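Local coordinates for serine protease pet (Escherichia coli, PDB 4OM9), which is a serine protease toxin of enteroaggregative Escherichia coli, an autotransporter passenger that probably cleaves host alpha-fodrin, its peptidase domain carried on a long beta-helix, at residues A758-F763 with Q798-M803; K817-T822 with D841-S846. All blocks are in the same frame, centred on the assembly; numbering follows the deposited sequence.

Contact 1: residues A758-F763 with Q798-M803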
# COMPACT_ATOMS: atom_id res chain seq x y z
N ALA A 758 -12.07 13.57 32.22
CA ALA A 758 -13.09 12.56 32.47
C ALA A 758 -12.72 11.26 31.76
O ALA A 758 -13.15 11.02 30.63
CB ALA A 758 -14.45 13.06 32.02
N ALA A 759 -11.90 10.44 32.41
CA ALA A 759 -11.44 9.20 31.77
C ALA A 759 -12.21 8.00 32.29
O ALA A 759 -13.02 8.13 33.20
CB ALA A 759 -9.94 9.02 31.98
N LYS A 760 -11.95 6.83 31.72
CA LYS A 760 -12.74 5.65 32.07
C LYS A 760 -11.88 4.41 32.30
O LYS A 760 -10.68 4.44 32.10
CB LYS A 760 -13.76 5.36 30.97
CG LYS A 760 -14.71 6.51 30.66
CD LYS A 760 -15.28 6.37 29.26
CE LYS A 760 -16.23 5.17 29.14
NZ LYS A 760 -17.52 5.43 29.85
N LEU A 761 -12.53 3.35 32.77
CA LEU A 761 -12.02 1.98 32.64
C LEU A 761 -10.79 1.70 33.53
O LEU A 761 -10.11 2.65 33.94
CB LEU A 761 -11.75 1.72 31.15
CG LEU A 761 -13.07 1.49 30.39
CD1 LEU A 761 -12.85 1.34 28.90
CD2 LEU A 761 -13.82 0.29 30.96
N SER A 762 -10.50 0.43 33.87
CA SER A 762 -11.15 -0.79 33.36
C SER A 762 -10.99 -2.03 34.23
O SER A 762 -11.94 -2.78 34.43
CB SER A 762 -10.55 -1.19 32.04
OG SER A 762 -9.30 -1.81 32.30
N PHE A 763 -9.74 -2.23 34.68
CA PHE A 763 -9.19 -3.50 35.21
C PHE A 763 -10.10 -4.73 35.23
O PHE A 763 -11.13 -4.75 35.89
CB PHE A 763 -8.67 -3.30 36.63
CG PHE A 763 -7.75 -2.12 36.79
CD1 PHE A 763 -6.73 -1.88 35.90
CD2 PHE A 763 -7.93 -1.25 37.85
CE1 PHE A 763 -5.90 -0.79 36.05
CE2 PHE A 763 -7.10 -0.16 38.02
CZ PHE A 763 -6.08 0.07 37.12
N GLN A 798 -11.96 12.82 38.12
CA GLN A 798 -13.10 13.00 37.22
C GLN A 798 -13.44 11.70 36.52
O GLN A 798 -14.42 11.61 35.78
CB GLN A 798 -12.83 14.09 36.18
CG GLN A 798 -12.55 15.47 36.75
CD GLN A 798 -11.07 15.77 36.86
OE1 GLN A 798 -10.25 14.87 37.05
NE2 GLN A 798 -10.71 17.04 36.73
N SER A 799 -12.62 10.68 36.78
CA SER A 799 -12.60 9.47 35.96
C SER A 799 -13.36 8.29 36.56
O SER A 799 -13.54 8.21 37.78
CB SER A 799 -11.14 9.07 35.71
OG SER A 799 -10.34 10.22 35.48
N SER A 800 -13.81 7.39 35.69
CA SER A 800 -14.49 6.17 36.11
C SER A 800 -13.49 5.05 36.40
O SER A 800 -12.29 5.23 36.19
CB SER A 800 -15.48 5.72 35.03
OG SER A 800 -16.41 6.74 34.73
N LEU A 801 -13.97 3.91 36.87
CA LEU A 801 -13.11 2.75 37.07
C LEU A 801 -13.87 1.43 37.20
O LEU A 801 -14.30 1.06 38.29
CB LEU A 801 -12.23 2.94 38.31
CG LEU A 801 -11.11 1.91 38.41
CD1 LEU A 801 -10.32 1.85 37.09
CD2 LEU A 801 -10.17 2.20 39.57
N ALA A 802 -14.04 0.72 36.08
CA ALA A 802 -14.71 -0.58 36.11
C ALA A 802 -13.80 -1.61 36.76
O ALA A 802 -12.58 -1.49 36.70
CB ALA A 802 -15.10 -1.01 34.72
N MET A 803 -14.38 -2.61 37.41
CA MET A 803 -13.60 -3.60 38.16
C MET A 803 -14.20 -4.99 38.15
O MET A 803 -14.37 -5.59 39.22
CB MET A 803 -13.43 -3.17 39.62
CG MET A 803 -13.24 -1.70 39.88
SD MET A 803 -11.52 -1.17 39.79
CE MET A 803 -11.37 -0.43 41.41
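The ring of Phe-763 is the flat group of this contact, and residues 798-803 meet it with two side chains. The sulfur of Met-803 sits at its edge, close to the ring plane, with SD 4.1 Å from Phe-763 CD2; this is a Met-aromatic contact at the ring edge, SD lying 77° off the ring normal. Leu-801 approaches obliquely, its CD1 3.9 Å from Phe-763 CE2. Outside the pair, Tyr-790 stacks on the same ring, and Ile-794 and Leu-807 also touch it.

The two segments are neighbouring rungs of the right-handed parallel beta-helix that forms the stalk of the passenger. They run nearly parallel and pair in step from Ala-759 against Ser-799 to Phe-763 against Met-803. Buried residue sits on buried residue at both of these pairs, as a solenoid stacks like on like, but the pattern is disturbed between them: partly exposed Leu-761 faces buried Leu-801, and buried Ser-762 faces partly exposed Ala-802.

Leu-801 reaches back toward the other rung through its branch, which also brings CD1 against backbone, 3.3 Å from Leu-761 O. On the outer side, Leu-761 CD2 and Ala-802 CB make a looser apolar contact at 4.2 Å. The peptide bond before Ser-762 is cis, an irregularity in this rung, and the hydroxyl of Ser-762 is bonded to Ala-743 N, on strand 740-744 earlier in the chain.

Backbone pairing is sparse. Met-803 CA makes a CA-H...O contact of 3.5 Å with Phe-763 O, and one conventional hydrogen bond joins the segments: Ser-800 N donates to Ala-759 O at 2.7 Å, with an N-H...O angle of 162°.

Contact 2: residues K817-T822 with D841-S846; sequences KKLNST and DELTTS
Leu-819 and Leu-843 lie side by side and point the same way, and their closest atoms are methyls, Leu-819 CD2 and Leu-843 CD1 at 3.5 Å. That single CD1 methyl also packs against CB, CG and CD1 of Leu-819, so one branch of Leu-843 makes the contact with Leu-819. Its CG stands anti to the backbone N (chi1 179°), as does that of Leu-819, which gives the two side chains a common direction into the buried side.

On the other side of the backbone Asn-820 runs alongside Thr-844. The amide oxygen OD1 meets the threonine at its carbon, 3.2 Å from Thr-844 CB. The hydroxyl of Thr-844 is turned instead to its own segment: OG1 donates to Glu-842 O, from above the carbonyl plane, at 3.2 Å. Lys-818 and Glu-842 are likewise parallel neighbours, with Lys-818 CE 3.7 Å from Glu-842 OE1; the ammonium NZ stays at 4.4 Å from that oxygen, too far for a salt bridge, though the opposite charges probably attract.

This stacking of leucine on leucine, and of polar on polar, is the repeating pattern of a parallel beta-helix, here in the C-terminal part of the stalk. The rungs run only 2° apart and keep exact step from Lys-817 with Asp-841 to Thr-822 with Ser-846.

The backbone fits this register: Leu-819 and Leu-843 form a single bridge, and Thr-844 N donates to Leu-819 O at 3.0 Å, nearly along the C=O axis. The bond from Asp-841 N to Lys-817 O is weak, bent to 123° at the hydrogen. Further out, Met-803 touches Leu-819 and Ser-821 from the preceding rung, while Leu-868 packs on Glu-842 and Asn-873 gives a weak hydrogen bond to Thr-845 O.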
# COMPACT_ATOMS: atom_id res chain seq x y z
N LYS A 817 -12.66 9.54 41.06
CA LYS A 817 -14.05 9.99 40.96
C LYS A 817 -15.04 8.85 41.22
O LYS A 817 -15.56 8.73 42.32
CB LYS A 817 -14.31 10.62 39.59
CG LYS A 817 -15.77 10.94 39.30
CD LYS A 817 -16.31 12.03 40.18
CE LYS A 817 -17.71 12.39 39.74
NZ LYS A 817 -17.77 12.59 38.27
N LYS A 818 -15.27 8.00 40.22
CA LYS A 818 -16.29 6.96 40.34
C LYS A 818 -15.71 5.55 40.30
O LYS A 818 -14.63 5.33 39.77
CB LYS A 818 -17.33 7.14 39.23
CG LYS A 818 -18.18 8.38 39.41
CD LYS A 818 -19.04 8.69 38.19
CE LYS A 818 -19.98 9.86 38.47
NZ LYS A 818 -20.66 10.36 37.25
N LEU A 819 -16.45 4.60 40.88
CA LEU A 819 -15.94 3.24 41.03
C LEU A 819 -17.07 2.21 41.06
O LEU A 819 -18.02 2.34 41.83
CB LEU A 819 -15.09 3.14 42.31
CG LEU A 819 -14.06 2.02 42.51
CD1 LEU A 819 -13.26 2.28 43.78
CD2 LEU A 819 -14.68 0.63 42.56
N ASN A 820 -16.93 1.17 40.24
CA ASN A 820 -17.85 0.04 40.24
C ASN A 820 -17.08 -1.28 40.27
O ASN A 820 -16.37 -1.60 39.32
CB ASN A 820 -18.76 0.07 39.02
CG ASN A 820 -19.88 1.07 39.16
OD1 ASN A 820 -20.94 0.75 39.72
ND2 ASN A 820 -19.67 2.28 38.67
N SER A 821 -17.24 -2.04 41.34
CA SER A 821 -16.44 -3.25 41.48
C SER A 821 -17.26 -4.53 41.59
O SER A 821 -17.23 -5.21 42.60
CB SER A 821 -15.52 -3.13 42.69
OG SER A 821 -14.85 -4.36 42.93
N THR A 822 -17.99 -4.86 40.53
CA THR A 822 -18.62 -6.16 40.44
C THR A 822 -17.54 -7.25 40.39
O THR A 822 -17.10 -7.66 39.32
CB THR A 822 -19.54 -6.29 39.20
OG1 THR A 822 -19.72 -5.00 38.59
CG2 THR A 822 -20.89 -6.87 39.59
N ASP A 841 -16.58 8.80 44.70
CA ASP A 841 -17.76 9.70 44.57
C ASP A 841 -18.95 9.03 43.94
O ASP A 841 -19.84 9.68 43.41
CB ASP A 841 -17.45 10.91 43.70
CG ASP A 841 -16.65 11.93 44.40
OD1 ASP A 841 -16.00 11.58 45.40
OD2 ASP A 841 -16.66 13.08 43.95
N GLU A 842 -18.96 7.72 43.99
CA GLU A 842 -20.08 6.94 43.58
C GLU A 842 -19.59 5.52 43.61
O GLU A 842 -19.58 4.83 42.63
CB GLU A 842 -20.58 7.35 42.21
CG GLU A 842 -21.77 6.52 41.74
CD GLU A 842 -22.73 7.29 40.89
OE1 GLU A 842 -22.58 8.51 40.79
OE2 GLU A 842 -23.66 6.69 40.34
N LEU A 843 -19.15 5.12 44.77
CA LEU A 843 -18.61 3.77 44.98
C LEU A 843 -19.72 2.73 45.10
O LEU A 843 -20.25 2.49 46.18
CB LEU A 843 -17.73 3.73 46.23
CG LEU A 843 -17.11 2.37 46.60
CD1 LEU A 843 -16.52 1.70 45.38
CD2 LEU A 843 -16.05 2.57 47.66
N THR A 844 -20.05 2.11 43.97
CA THR A 844 -21.13 1.14 43.91
C THR A 844 -20.60 -0.30 43.89
O THR A 844 -20.91 -1.06 42.98
CB THR A 844 -22.00 1.36 42.65
OG1 THR A 844 -22.01 2.75 42.31
CG2 THR A 844 -23.43 0.88 42.89
N THR A 845 -19.79 -0.66 44.88
CA THR A 845 -19.17 -1.98 44.91
C THR A 845 -20.21 -3.08 45.11
O THR A 845 -20.90 -3.13 46.13
CB THR A 845 -18.11 -2.10 46.01
OG1 THR A 845 -17.85 -3.48 46.28
CG2 THR A 845 -18.57 -1.41 47.29
N SER A 846 -20.31 -3.97 44.13
CA SER A 846 -21.33 -5.01 44.13
C SER A 846 -20.86 -6.33 44.71
O SER A 846 -21.60 -7.31 44.68
CB SER A 846 -21.86 -5.24 42.71
OG SER A 846 -22.78 -6.33 42.67

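Contacts 1 and 2 follow one another along the chain, and their centres lie about 10 Å apart in the C-terminal half of the beta-helix, well away from the centre of the chain. Segments 758-763, 798-803, 817-822 and 841-846 form four successive rungs of one side of the solenoid. The middle two join the contacts: Ser-799 O probably accepts a hydrogen bond from Lys-818 N at 3.0 Å, and Leu-801 O one from Asn-820 N at 3.3 Å. The stacking of rungs therefore probably continues from contact 1 into contact 2, though its hydrogen bonding is irregular and the connections differ in length, consistent with a stalk built turn by turn.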